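Local coordinates for protein fimbrin (Schizosaccharomyces pombe, PDB 1RT8) that binds and crosslinks actin filaments through two actin-binding regions, and has roles in cell polarity, cytokinesis, mating and spore formation, at residues Leu167-Tyr172 with Ala256-Thr261; Arg130-Lys135 with Leu250-Val255; Ser479-Leu484 with Gly508-Val513; Arg69-Gln74 with Asn89-Asn94. All blocks are in the same frame, centred on the assembly; numbering follows the deposited sequence.

Overall arrangement
All four contacts pack apolar side chains between helices or between a helix and a loop, but their settings differ. Contacts 1, 2 and 4 are buried; contact 3 is only partly so and ends at the exposed C-terminus. Contacts 1 and 2 share helix 248-261 and touch. Contact 1 lies inside the second calponin-homology repeat and is aromatic, whereas contact 2 joins the first repeat to the second with aliphatic groups. Contacts 3 and 4 belong to the fourth and first repeats, with centres about 13 Å apart. They meet partly through polar groups: Asn90 and Asn94 reach backbone carbonyls of Lys483 and Arg482. Contacts 1 and 3 lie farthest apart, their centres about 39 Å from each other.

Contact 1: residues Leu167-Tyr172 with Ala256-Thr261; sequences LRWFNY and AHLFNT
Trp169 and Phe259 both carry their ring with CG trans to the backbone N, chi1 176° and 170°, and the two rings meet between helix 162-176 and helix 248-261. The result is a T-shaped (edge-to-face) stack. The planes stand at 85°, and the centroids of the Trp169 five-membered ring and the Phe259 ring are 4.6 Å apart. Phe259 supplies the edge. Its CD1 lies 3.3 Å above the Trp169 ring plane, and the indole atom nearest to Phe259 CD1 is Trp169 CE2 at 3.4 Å. The root of the same side chain covers the other half of the indole. Phe259 CB sits almost straight over the Trp169 six-membered ring, 4.1 Å from its centroid, as a CH-pi contact. Both helices belong to the second calponin-homology repeat, an all-helical fold in the first actin-binding region. Leu258 comes to the indole from the edge, its CG 4.2 Å from Trp169 CH2, and also packs on Leu199 and Leu200 of helix 194-203. Trp169 NE1 is hydrogen-bonded to Pro263 O, which is likely to hold the ring in this turn. With an alanine here in place of Trp169, the Phe259 edge would probably lose the face it rests on, and Pro263 O its N-H partner. Farther along the helix, Thr261 OG1 bonds to His257 O at 3.0 Å.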
loop_
_atom_site.group_PDB
_atom_site.type_symbol
_atom_site.label_atom_id
_atom_site.label_comp_id
_atom_site.label_asym_id
_atom_site.label_seq_id
_atom_site.Cartn_x
_atom_site.Cartn_y
_atom_site.Cartn_z
ATOM N N LEU A 167 14.349 11.520 -5.489
ATOM C CA LEU A 167 14.709 12.890 -5.845
ATOM C C LEU A 167 15.886 13.393 -5.020
ATOM O O LEU A 167 16.814 13.987 -5.560
ATOM C CB LEU A 167 13.515 13.826 -5.663
ATOM C CG LEU A 167 12.438 13.681 -6.739
ATOM C CD1 LEU A 167 11.266 14.596 -6.414
ATOM C CD2 LEU A 167 13.029 14.014 -8.104
ATOM N N ARG A 168 15.842 13.159 -3.714
ATOM C CA ARG A 168 16.932 13.572 -2.837
ATOM C C ARG A 168 18.216 12.859 -3.275
ATOM O O ARG A 168 19.296 13.446 -3.308
ATOM C CB ARG A 168 16.615 13.207 -1.380
ATOM C CG ARG A 168 15.334 13.824 -0.825
ATOM C CD ARG A 168 15.254 13.645 0.713
ATOM N NE ARG A 168 14.033 14.221 1.281
ATOM C CZ ARG A 168 13.663 14.116 2.556
ATOM N NH1 ARG A 168 14.418 13.455 3.421
ATOM N NH2 ARG A 168 12.530 14.679 2.971
ATOM N N TRP A 169 18.081 11.583 -3.611
ATOM C CA TRP A 169 19.209 10.765 -4.054
ATOM C C TRP A 169 19.797 11.311 -5.357
ATOM O O TRP A 169 20.988 11.608 -5.443
ATOM C CB TRP A 169 18.742 9.328 -4.271
ATOM C CG TRP A 169 19.787 8.413 -4.828
ATOM C CD1 TRP A 169 20.844 7.860 -4.155
ATOM C CD2 TRP A 169 19.863 7.915 -6.172
ATOM N NE1 TRP A 169 21.565 7.046 -4.995
ATOM C CE2 TRP A 169 20.986 7.061 -6.238
ATOM C CE3 TRP A 169 19.090 8.110 -7.326
ATOM C CZ2 TRP A 169 21.356 6.401 -7.414
ATOM C CZ3 TRP A 169 19.459 7.454 -8.498
ATOM C CH2 TRP A 169 20.583 6.608 -8.530
ATOM N N PHE A 170 18.942 11.420 -6.369
ATOM C CA PHE A 170 19.331 11.928 -7.677
ATOM C C PHE A 170 20.094 13.239 -7.486
ATOM O O PHE A 170 21.205 13.399 -7.994
ATOM C CB PHE A 170 18.060 12.143 -8.521
ATOM C CG PHE A 170 18.305 12.280 -9.999
ATOM C CD1 PHE A 170 17.352 11.825 -10.909
ATOM C CD2 PHE A 170 19.464 12.870 -10.489
ATOM C CE1 PHE A 170 17.549 11.951 -12.277
ATOM C CE2 PHE A 170 19.671 13.004 -11.858
ATOM C CZ PHE A 170 18.712 12.544 -12.756
ATOM N N ASN A 171 19.508 14.165 -6.729
ATOM C CA ASN A 171 20.143 15.457 -6.492
ATOM C C ASN A 171 21.431 15.377 -5.685
ATOM O O ASN A 171 22.351 16.163 -5.900
ATOM C CB ASN A 171 19.169 16.421 -5.818
ATOM C CG ASN A 171 18.108 16.917 -6.768
ATOM O OD1 ASN A 171 18.414 17.372 -7.875
ATOM N ND2 ASN A 171 16.851 16.839 -6.348
ATOM N N TYR A 172 21.498 14.437 -4.751
ATOM C CA TYR A 172 22.706 14.268 -3.958
ATOM C C TYR A 172 23.885 14.067 -4.910
ATOM O O TYR A 172 24.969 14.602 -4.692
ATOM C CB TYR A 172 22.573 13.051 -3.043
ATOM C CG TYR A 172 23.884 12.591 -2.443
ATOM C CD1 TYR A 172 24.464 13.271 -1.368
ATOM C CD2 TYR A 172 24.546 11.474 -2.955
ATOM C CE1 TYR A 172 25.676 12.843 -0.815
ATOM C CE2 TYR A 172 25.753 11.040 -2.414
ATOM C CZ TYR A 172 26.312 11.724 -1.345
ATOM O OH TYR A 172 27.501 11.277 -0.809
ATOM N N ALA A 256 14.253 4.320 -10.335
ATOM C CA ALA A 256 14.138 3.412 -9.202
ATOM C C ALA A 256 15.095 2.231 -9.345
ATOM O O ALA A 256 15.839 1.904 -8.418
ATOM C CB ALA A 256 12.699 2.912 -9.071
ATOM N N HIS A 257 15.076 1.597 -10.510
ATOM C CA HIS A 257 15.938 0.449 -10.754
ATOM C C HIS A 257 17.424 0.816 -10.679
ATOM O O HIS A 257 18.244 0.052 -10.158
ATOM C CB HIS A 257 15.611 -0.163 -12.117
ATOM C CG HIS A 257 16.427 -1.374 -12.442
ATOM N ND1 HIS A 257 17.636 -1.304 -13.100
ATOM C CD2 HIS A 257 16.229 -2.682 -12.158
ATOM C CE1 HIS A 257 18.147 -2.517 -13.209
ATOM N NE2 HIS A 257 17.314 -3.371 -12.644
ATOM N N LEU A 258 17.760 1.989 -11.205
ATOM C CA LEU A 258 19.133 2.464 -11.200
ATOM C C LEU A 258 19.583 2.629 -9.757
ATOM O O LEU A 258 20.738 2.371 -9.416
ATOM C CB LEU A 258 19.223 3.805 -11.931
ATOM C CG LEU A 258 20.609 4.423 -12.091
ATOM C CD1 LEU A 258 21.510 3.473 -12.883
ATOM C CD2 LEU A 258 20.477 5.763 -12.802
ATOM N N PHE A 259 18.650 3.055 -8.911
ATOM C CA PHE A 259 18.927 3.259 -7.499
ATOM C C PHE A 259 19.109 1.934 -6.769
ATOM O O PHE A 259 19.929 1.836 -5.859
ATOM C CB PHE A 259 17.783 4.030 -6.849
ATOM C CG PHE A 259 17.864 4.087 -5.353
ATOM C CD1 PHE A 259 18.686 5.010 -4.719
ATOM C CD2 PHE A 259 17.112 3.217 -4.574
ATOM C CE1 PHE A 259 18.756 5.070 -3.329
ATOM C CE2 PHE A 259 17.175 3.270 -3.182
ATOM C CZ PHE A 259 17.997 4.198 -2.559
ATOM N N ASN A 260 18.346 0.918 -7.162
ATOM C CA ASN A 260 18.439 -0.381 -6.501
ATOM C C ASN A 260 19.731 -1.119 -6.809
ATOM O O ASN A 260 20.243 -1.859 -5.971
ATOM C CB ASN A 260 17.263 -1.289 -6.882
ATOM C CG ASN A 260 15.938 -0.757 -6.394
ATOM O OD1 ASN A 260 15.882 -0.030 -5.402
ATOM N ND2 ASN A 260 14.858 -1.128 -7.076
ATOM N N THR A 261 20.263 -0.915 -8.007
ATOM C CA THR A 261 21.478 -1.611 -8.390
ATOM C C THR A 261 22.755 -0.787 -8.262
ATOM O O THR A 261 23.846 -1.348 -8.157
ATOM C CB THR A 261 21.359 -2.142 -9.829
ATOM O OG1 THR A 261 20.940 -1.081 -10.693
ATOM C CG2 THR A 261 20.340 -3.266 -9.902
#

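Contact 2: residues Arg130-Lys135 with Leu250-Val255; sequences RGLLGK and LNLAFV
Leu132 O accepts a hydrogen bond from Asn260 ND2, while the Leu132 side chain packs on Leu252 and Ala253 farther back along the same helix. This is a seam between the first and second calponin-homology repeats of the first actin-binding region. Leu132, at the end of helix 117-131, rests on helix 248-261. It does the touching from its side. Its CG stands trans to the carbonyl carbon, chi1 -63°, and the side chain extends toward the helix with both methyls forward. One methyl is shared: Leu132 CD1 lies 4.2 Å from Leu252 CD2 and equally far from the Ala253 backbone CA. The other, Leu132 CD2, meets Ala253 CB at 4.2 Å. The small Ala253 lets the branched tip come close to the helix backbone. Farther along the helix, Ala256 CB packs against Leu132 CB. Shortening Leu132 to an alanine here would probably open a gap over Ala253 and take from Leu252 CD2 its methyl partner. Helix 162-176 borders the seam, because Leu133 and Leu252 both pack on its Leu166. Leu250 turns instead to helix 11-25, where it touches Phe17. After Leu133 the chain leaves helical geometry at Gly134, where phi is positive at 86°. Beside Leu132, Leu133 CD1 lies 3.6 Å from Phe259 CD2.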
loop_
_atom_site.group_PDB
_atom_site.type_symbol
_atom_site.label_atom_id
_atom_site.label_comp_id
_atom_site.label_asym_id
_atom_site.label_seq_id
_atom_site.Cartn_x
_atom_site.Cartn_y
_atom_site.Cartn_z
ATOM N N ARG A 130 4.488 0.549 -6.252
ATOM C CA ARG A 130 4.638 0.159 -4.860
ATOM C C ARG A 130 5.833 -0.775 -4.649
ATOM O O ARG A 130 6.444 -0.774 -3.584
ATOM C CB ARG A 130 3.354 -0.519 -4.359
ATOM C CG ARG A 130 3.459 -1.149 -2.957
ATOM C CD ARG A 130 3.804 -0.115 -1.893
ATOM N NE ARG A 130 3.986 -0.716 -0.570
ATOM C CZ ARG A 130 5.008 -1.501 -0.229
ATOM N NH1 ARG A 130 5.962 -1.792 -1.108
ATOM N NH2 ARG A 130 5.071 -2.010 0.995
ATOM N N GLY A 131 6.177 -1.554 -5.668
ATOM C CA GLY A 131 7.288 -2.484 -5.538
ATOM C C GLY A 131 8.668 -1.971 -5.920
ATOM O O GLY A 131 9.676 -2.569 -5.543
ATOM N N LEU A 132 8.718 -0.859 -6.648
ATOM C CA LEU A 132 9.977 -0.279 -7.110
ATOM C C LEU A 132 11.169 -0.283 -6.155
ATOM O O LEU A 132 12.241 -0.739 -6.530
ATOM C CB LEU A 132 9.738 1.144 -7.613
ATOM C CG LEU A 132 8.812 1.251 -8.823
ATOM C CD1 LEU A 132 8.640 2.714 -9.184
ATOM C CD2 LEU A 132 9.387 0.470 -9.998
ATOM N N LEU A 133 11.011 0.219 -4.937
ATOM C CA LEU A 133 12.142 0.234 -4.006
ATOM C C LEU A 133 12.308 -1.032 -3.152
ATOM O O LEU A 133 13.426 -1.391 -2.792
ATOM C CB LEU A 133 12.077 1.468 -3.096
ATOM C CG LEU A 133 12.312 2.838 -3.753
ATOM C CD1 LEU A 133 13.559 2.784 -4.625
ATOM C CD2 LEU A 133 11.113 3.226 -4.598
ATOM N N GLY A 134 11.207 -1.701 -2.826
ATOM C CA GLY A 134 11.295 -2.918 -2.030
ATOM C C GLY A 134 11.307 -2.719 -0.523
ATOM O O GLY A 134 10.449 -2.030 0.020
ATOM N N LYS A 135 12.284 -3.327 0.151
ATOM C CA LYS A 135 12.407 -3.241 1.609
ATOM C C LYS A 135 13.437 -2.219 2.106
ATOM O O LYS A 135 13.886 -1.352 1.353
ATOM C CB LYS A 135 12.748 -4.621 2.184
ATOM C CG LYS A 135 14.084 -5.206 1.705
ATOM C CD LYS A 135 14.050 -5.645 0.226
ATOM C CE LYS A 135 13.189 -6.889 0.045
ATOM N NZ LYS A 135 13.649 -8.015 0.919
ATOM N N LEU A 250 7.355 5.912 -16.484
ATOM C CA LEU A 250 8.495 5.197 -17.037
ATOM C C LEU A 250 9.816 5.782 -16.552
ATOM O O LEU A 250 10.764 5.042 -16.314
ATOM C CB LEU A 250 8.432 5.199 -18.566
ATOM C CG LEU A 250 7.156 4.556 -19.123
ATOM C CD1 LEU A 250 7.117 4.687 -20.643
ATOM C CD2 LEU A 250 7.096 3.100 -18.703
ATOM N N ASN A 251 9.882 7.102 -16.395
ATOM C CA ASN A 251 11.119 7.720 -15.924
ATOM C C ASN A 251 11.338 7.424 -14.443
ATOM O O ASN A 251 12.467 7.216 -14.009
ATOM C CB ASN A 251 11.105 9.236 -16.183
ATOM C CG ASN A 251 11.608 9.598 -17.576
ATOM O OD1 ASN A 251 12.811 9.530 -17.851
ATOM N ND2 ASN A 251 10.693 9.979 -18.460
ATOM N N LEU A 252 10.263 7.386 -13.666
ATOM C CA LEU A 252 10.387 7.082 -12.248
ATOM C C LEU A 252 10.891 5.645 -12.085
ATOM O O LEU A 252 11.803 5.378 -11.305
ATOM C CB LEU A 252 9.034 7.221 -11.548
ATOM C CG LEU A 252 9.020 6.839 -10.067
ATOM C CD1 LEU A 252 9.783 7.888 -9.266
ATOM C CD2 LEU A 252 7.585 6.739 -9.565
ATOM N N ALA A 253 10.299 4.722 -12.833
ATOM C CA ALA A 253 10.685 3.318 -12.748
ATOM C C ALA A 253 12.160 3.155 -13.117
ATOM O O ALA A 253 12.907 2.441 -12.441
ATOM C CB ALA A 253 9.798 2.475 -13.662
ATOM N N PHE A 254 12.567 3.822 -14.191
ATOM C CA PHE A 254 13.949 3.799 -14.655
ATOM C C PHE A 254 14.862 4.209 -13.498
ATOM O O PHE A 254 15.779 3.474 -13.132
ATOM C CB PHE A 254 14.111 4.781 -15.819
ATOM C CG PHE A 254 15.532 4.984 -16.265
ATOM C CD1 PHE A 254 16.189 4.014 -17.018
ATOM C CD2 PHE A 254 16.206 6.161 -15.955
ATOM C CE1 PHE A 254 17.503 4.217 -17.461
ATOM C CE2 PHE A 254 17.515 6.376 -16.391
ATOM C CZ PHE A 254 18.165 5.400 -17.149
ATOM N N VAL A 255 14.604 5.382 -12.918
ATOM C CA VAL A 255 15.408 5.881 -11.805
ATOM C C VAL A 255 15.396 4.939 -10.597
ATOM O O VAL A 255 16.403 4.785 -9.909
ATOM C CB VAL A 255 14.922 7.275 -11.332
ATOM C CG1 VAL A 255 15.710 7.712 -10.100
ATOM C CG2 VAL A 255 15.088 8.289 -12.454
#

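Contact 3: residues Ser479-Leu484 with Gly508-Val513; sequences SIARKL and GSLMAV
Ala481 points its CB toward segment 508-513, and the Leu510 side chain bends in from its own helix to meet it. The meeting is methyl to methyl: Ala481 CB and Leu510 CD2 are 3.5 Å apart, a tight apolar fit. Leu510 reaches there with CG trans to its carbonyl carbon, chi1 -62°. A second pair lies nearer the chain end. Leu484 and Val513 both send CB toward each other, but the closest approach is to a backbone atom. Leu484 O lies 3.9 Å from Val513 CB and 4.0 Å from Val513 CG1, while the side chains themselves come only to 4.4 Å, between Leu484 CB and Val513 CG1. No hydrogen bond crosses the contact. Val513 is the last residue and carries the terminal carboxylate at an exposed end. The pairing joins helix 467-483 to helix 500-511, the last helix of the fourth calponin-homology repeat and of the second actin-binding region. Around it, Leu510 also packs on Val447, Leu448 and Ile451 of helix 442-451 and on Trp416 of helix 410-421. Across helix 467-483, Arg482 and Lys483 face helix 82-99 of the first repeat.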
loop_
_atom_site.group_PDB
_atom_site.type_symbol
_atom_site.label_atom_id
_atom_site.label_comp_id
_atom_site.label_asym_id
_atom_site.label_seq_id
_atom_site.Cartn_x
_atom_site.Cartn_y
_atom_site.Cartn_z
ATOM N N SER A 479 -5.971 -13.647 3.623
ATOM C CA SER A 479 -6.291 -13.785 2.208
ATOM C C SER A 479 -7.709 -14.345 2.014
ATOM O O SER A 479 -8.402 -13.999 1.050
ATOM C CB SER A 479 -5.270 -14.700 1.513
ATOM O OG SER A 479 -3.972 -14.112 1.485
ATOM N N ILE A 480 -8.140 -15.221 2.916
ATOM C CA ILE A 480 -9.481 -15.788 2.802
ATOM C C ILE A 480 -10.509 -14.691 3.099
ATOM O O ILE A 480 -11.548 -14.593 2.448
ATOM C CB ILE A 480 -9.692 -16.961 3.793
ATOM C CG1 ILE A 480 -8.865 -18.182 3.355
ATOM C CG2 ILE A 480 -11.181 -17.315 3.876
ATOM C CD1 ILE A 480 -8.990 -19.391 4.291
ATOM N N ALA A 481 -10.208 -13.871 4.093
ATOM C CA ALA A 481 -11.103 -12.786 4.468
ATOM C C ALA A 481 -11.215 -11.815 3.295
ATOM O O ALA A 481 -12.290 -11.302 2.990
ATOM C CB ALA A 481 -10.566 -12.074 5.732
ATOM N N ARG A 482 -10.106 -11.588 2.604
ATOM C CA ARG A 482 -10.123 -10.684 1.471
ATOM C C ARG A 482 -10.935 -11.283 0.334
ATOM O O ARG A 482 -11.596 -10.550 -0.407
ATOM C CB ARG A 482 -8.691 -10.341 1.034
ATOM C CG ARG A 482 -8.048 -9.334 1.990
ATOM C CD ARG A 482 -6.563 -9.092 1.746
ATOM N NE ARG A 482 -6.059 -8.078 2.673
ATOM C CZ ARG A 482 -4.777 -7.899 2.970
ATOM N NH1 ARG A 482 -3.852 -8.671 2.412
ATOM N NH2 ARG A 482 -4.425 -6.953 3.837
ATOM N N LYS A 483 -10.905 -12.610 0.207
ATOM C CA LYS A 483 -11.678 -13.277 -0.842
ATOM C C LYS A 483 -13.175 -13.072 -0.564
ATOM O O LYS A 483 -13.995 -13.075 -1.480
ATOM C CB LYS A 483 -11.376 -14.784 -0.886
ATOM C CG LYS A 483 -12.079 -15.501 -2.046
ATOM C CD LYS A 483 -12.249 -17.018 -1.816
ATOM C CE LYS A 483 -10.940 -17.777 -1.842
ATOM N NZ LYS A 483 -11.145 -19.251 -2.042
ATOM N N LEU A 484 -13.525 -12.912 0.706
ATOM C CA LEU A 484 -14.919 -12.687 1.094
ATOM C C LEU A 484 -15.314 -11.206 0.960
ATOM O O LEU A 484 -16.486 -10.845 1.132
ATOM C CB LEU A 484 -15.147 -13.134 2.537
ATOM C CG LEU A 484 -15.182 -14.632 2.857
ATOM C CD1 LEU A 484 -15.075 -14.799 4.359
ATOM C CD2 LEU A 484 -16.463 -15.271 2.338
ATOM N N GLY A 508 -13.880 -7.303 13.383
ATOM C CA GLY A 508 -14.908 -6.369 12.968
ATOM C C GLY A 508 -15.075 -6.350 11.460
ATOM O O GLY A 508 -16.183 -6.181 10.948
ATOM N N SER A 509 -13.975 -6.522 10.737
ATOM C CA SER A 509 -14.046 -6.517 9.284
ATOM C C SER A 509 -14.804 -7.759 8.811
ATOM O O SER A 509 -15.497 -7.712 7.798
ATOM C CB SER A 509 -12.642 -6.501 8.673
ATOM O OG SER A 509 -12.080 -7.807 8.642
ATOM N N LEU A 510 -14.691 -8.858 9.558
ATOM C CA LEU A 510 -15.377 -10.103 9.184
ATOM C C LEU A 510 -16.874 -10.012 9.447
ATOM O O LEU A 510 -17.690 -10.555 8.697
ATOM C CB LEU A 510 -14.810 -11.296 9.960
ATOM C CG LEU A 510 -13.335 -11.635 9.732
ATOM C CD1 LEU A 510 -13.075 -13.049 10.216
ATOM C CD2 LEU A 510 -12.981 -11.523 8.264
ATOM N N MET A 511 -17.235 -9.333 10.525
ATOM C CA MET A 511 -18.635 -9.177 10.868
ATOM C C MET A 511 -19.371 -8.380 9.794
ATOM O O MET A 511 -20.595 -8.428 9.712
ATOM C CB MET A 511 -18.760 -8.475 12.225
ATOM C CG MET A 511 -18.280 -9.326 13.395
ATOM S SD MET A 511 -18.394 -8.523 15.014
ATOM C CE MET A 511 -20.205 -8.522 15.235
ATOM N N ALA A 512 -18.619 -7.663 8.966
ATOM C CA ALA A 512 -19.209 -6.830 7.921
ATOM C C ALA A 512 -19.224 -7.397 6.502
ATOM O O ALA A 512 -19.700 -6.728 5.590
ATOM C CB ALA A 512 -18.524 -5.460 7.911
ATOM N N VAL A 513 -18.718 -8.610 6.296
ATOM C CA VAL A 513 -18.707 -9.172 4.940
ATOM C C VAL A 513 -20.052 -9.760 4.523
ATOM O O VAL A 513 -20.879 -10.047 5.412
ATOM C CB VAL A 513 -17.621 -10.269 4.772
ATOM C CG1 VAL A 513 -16.250 -9.654 4.928
ATOM C CG2 VAL A 513 -17.832 -11.397 5.784
ATOM O OXT VAL A 513 -20.254 -9.940 3.305
#

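Contact 4: residues Arg69-Gln74 with Asn89-Asn94; sequences RVLNKQ and NNVVIN
Val70 and Leu71 pack on Val91 in a buried, wholly apolar contact between the connection ahead of helix 82-99 and that helix, within the first calponin-homology repeat. Val91 is the shared partner. Val91 CG2 meets Val70 CG2 at 4.0 Å. Leu71 CD2 comes in beside it, 4.1 Å from Val91 CB and also 4.1 Å from Val91 CG1. With CG1 trans to the backbone N (chi1 173°) and CG2 trans to the carbonyl carbon, both methyls of Val91 face the connection; Val70 lies slightly nearer CG2, Leu71 nearer CG1. Val70 points its CB toward the helix. Leu71 starts off to one side, and its CD2 methyl turns in to touch. Both pairs meet at a slant. Val91 sits in regular helix, with Ile93 N bonded to Asn89 O at 2.9 Å and Asn94 N to Asn90 O at 3.0 Å. The next residue of the connection adds polar ties: Asn72 N bonds to Asn88 OD1, and Asn72 ND2 to Glu87 OE1 and Lys84 O. Leu71 also lies on Leu52 and Ser55 of helix 52-61. On the side of Val70 the fourth repeat takes over, with Leu476, Ser479 and Ile480 of helix 467-483 packed against that valine and Lys483 of the same helix against Val91.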
loop_
_atom_site.group_PDB
_atom_site.type_symbol
_atom_site.label_atom_id
_atom_site.label_comp_id
_atom_site.label_asym_id
_atom_site.label_seq_id
_atom_site.Cartn_x
_atom_site.Cartn_y
_atom_site.Cartn_z
ATOM N N ARG A 69 -2.830 -20.017 -2.272
ATOM C CA ARG A 69 -3.675 -21.200 -2.176
ATOM C C ARG A 69 -5.161 -20.847 -2.042
ATOM O O ARG A 69 -6.001 -21.743 -2.044
ATOM C CB ARG A 69 -3.242 -22.068 -1.000
ATOM C CG ARG A 69 -1.841 -22.634 -1.159
ATOM C CD ARG A 69 -1.408 -23.290 0.116
ATOM N NE ARG A 69 -1.542 -22.377 1.245
ATOM C CZ ARG A 69 -1.393 -22.737 2.513
ATOM N NH1 ARG A 69 -1.104 -23.996 2.811
ATOM N NH2 ARG A 69 -1.536 -21.843 3.484
ATOM N N VAL A 70 -5.490 -19.557 -1.922
ATOM C CA VAL A 70 -6.900 -19.141 -1.819
ATOM C C VAL A 70 -7.471 -18.837 -3.205
ATOM O O VAL A 70 -8.686 -18.735 -3.383
ATOM C CB VAL A 70 -7.097 -17.849 -0.953
ATOM C CG1 VAL A 70 -6.487 -18.024 0.427
ATOM C CG2 VAL A 70 -6.507 -16.639 -1.668
ATOM N N LEU A 71 -6.589 -18.700 -4.190
ATOM C CA LEU A 71 -7.012 -18.384 -5.546
ATOM C C LEU A 71 -7.476 -19.593 -6.338
ATOM O O LEU A 71 -6.915 -20.681 -6.210
ATOM C CB LEU A 71 -5.861 -17.722 -6.310
ATOM C CG LEU A 71 -5.285 -16.431 -5.732
ATOM C CD1 LEU A 71 -3.987 -16.089 -6.433
ATOM C CD2 LEU A 71 -6.307 -15.311 -5.880
ATOM N N ASN A 72 -8.506 -19.393 -7.154
ATOM C CA ASN A 72 -9.012 -20.452 -8.021
ATOM C C ASN A 72 -7.990 -20.470 -9.144
ATOM O O ASN A 72 -7.733 -19.430 -9.759
ATOM C CB ASN A 72 -10.386 -20.080 -8.560
ATOM C CG ASN A 72 -11.408 -19.923 -7.460
ATOM O OD1 ASN A 72 -11.556 -20.802 -6.622
ATOM N ND2 ASN A 72 -12.119 -18.802 -7.455
ATOM N N LYS A 73 -7.414 -21.635 -9.426
ATOM C CA LYS A 73 -6.360 -21.708 -10.433
ATOM C C LYS A 73 -6.583 -22.447 -11.747
ATOM O O LYS A 73 -5.738 -23.245 -12.150
ATOM C CB LYS A 73 -5.089 -22.250 -9.772
ATOM C CG LYS A 73 -4.596 -21.392 -8.622
ATOM C CD LYS A 73 -3.430 -22.028 -7.900
ATOM C CE LYS A 73 -2.971 -21.160 -6.743
ATOM N NZ LYS A 73 -1.851 -21.785 -5.976
ATOM N N GLN A 74 -7.684 -22.173 -12.434
ATOM C CA GLN A 74 -7.928 -22.829 -13.717
ATOM C C GLN A 74 -7.960 -21.800 -14.852
ATOM O O GLN A 74 -8.766 -20.869 -14.831
ATOM C CB GLN A 74 -9.247 -23.604 -13.680
ATOM C CG GLN A 74 -9.397 -24.626 -14.801
ATOM C CD GLN A 74 -8.228 -25.592 -14.858
ATOM O OE1 GLN A 74 -7.485 -25.739 -13.884
ATOM N NE2 GLN A 74 -8.063 -26.265 -15.997
ATOM N N ASN A 89 -10.759 -11.834 -7.849
ATOM C CA ASN A 89 -10.644 -10.384 -7.947
ATOM C C ASN A 89 -10.870 -9.680 -6.621
ATOM O O ASN A 89 -10.332 -8.598 -6.394
ATOM C CB ASN A 89 -11.565 -9.850 -9.045
ATOM C CG ASN A 89 -11.064 -10.223 -10.436
ATOM O OD1 ASN A 89 -9.872 -10.471 -10.622
ATOM N ND2 ASN A 89 -11.960 -10.255 -11.409
ATOM N N ASN A 90 -11.644 -10.295 -5.735
ATOM C CA ASN A 90 -11.859 -9.714 -4.411
ATOM C C ASN A 90 -10.517 -9.718 -3.675
ATOM O O ASN A 90 -10.169 -8.760 -2.973
ATOM C CB ASN A 90 -12.874 -10.534 -3.609
ATOM C CG ASN A 90 -14.302 -10.256 -4.020
ATOM O OD1 ASN A 90 -14.577 -9.287 -4.718
ATOM N ND2 ASN A 90 -15.222 -11.100 -3.575
ATOM N N VAL A 91 -9.775 -10.817 -3.828
ATOM C CA VAL A 91 -8.460 -10.958 -3.195
ATOM C C VAL A 91 -7.497 -9.893 -3.736
ATOM O O VAL A 91 -6.745 -9.283 -2.980
ATOM C CB VAL A 91 -7.856 -12.352 -3.465
ATOM C CG1 VAL A 91 -6.430 -12.405 -2.942
ATOM C CG2 VAL A 91 -8.698 -13.427 -2.794
ATOM N N VAL A 92 -7.521 -9.689 -5.050
ATOM C CA VAL A 92 -6.678 -8.685 -5.701
ATOM C C VAL A 92 -7.007 -7.288 -5.176
ATOM O O VAL A 92 -6.141 -6.589 -4.644
ATOM C CB VAL A 92 -6.889 -8.698 -7.241
ATOM C CG1 VAL A 92 -6.336 -7.424 -7.869
ATOM C CG2 VAL A 92 -6.203 -9.922 -7.845
ATOM N N ILE A 93 -8.272 -6.898 -5.317
ATOM C CA ILE A 93 -8.734 -5.577 -4.903
ATOM C C ILE A 93 -8.463 -5.247 -3.439
ATOM O O ILE A 93 -7.912 -4.200 -3.129
ATOM C CB ILE A 93 -10.257 -5.417 -5.153
ATOM C CG1 ILE A 93 -10.548 -5.371 -6.659
ATOM C CG2 ILE A 93 -10.778 -4.160 -4.437
ATOM C CD1 ILE A 93 -9.926 -4.212 -7.374
ATOM N N ASN A 94 -8.859 -6.135 -2.541
ATOM C CA ASN A 94 -8.677 -5.888 -1.120
ATOM C C ASN A 94 -7.248 -5.968 -0.625
ATOM O O ASN A 94 -6.911 -5.375 0.407
ATOM C CB ASN A 94 -9.598 -6.808 -0.332
ATOM C CG ASN A 94 -11.054 -6.495 -0.607
ATOM O OD1 ASN A 94 -11.443 -5.329 -0.595
ATOM N ND2 ASN A 94 -11.856 -7.515 -0.873
#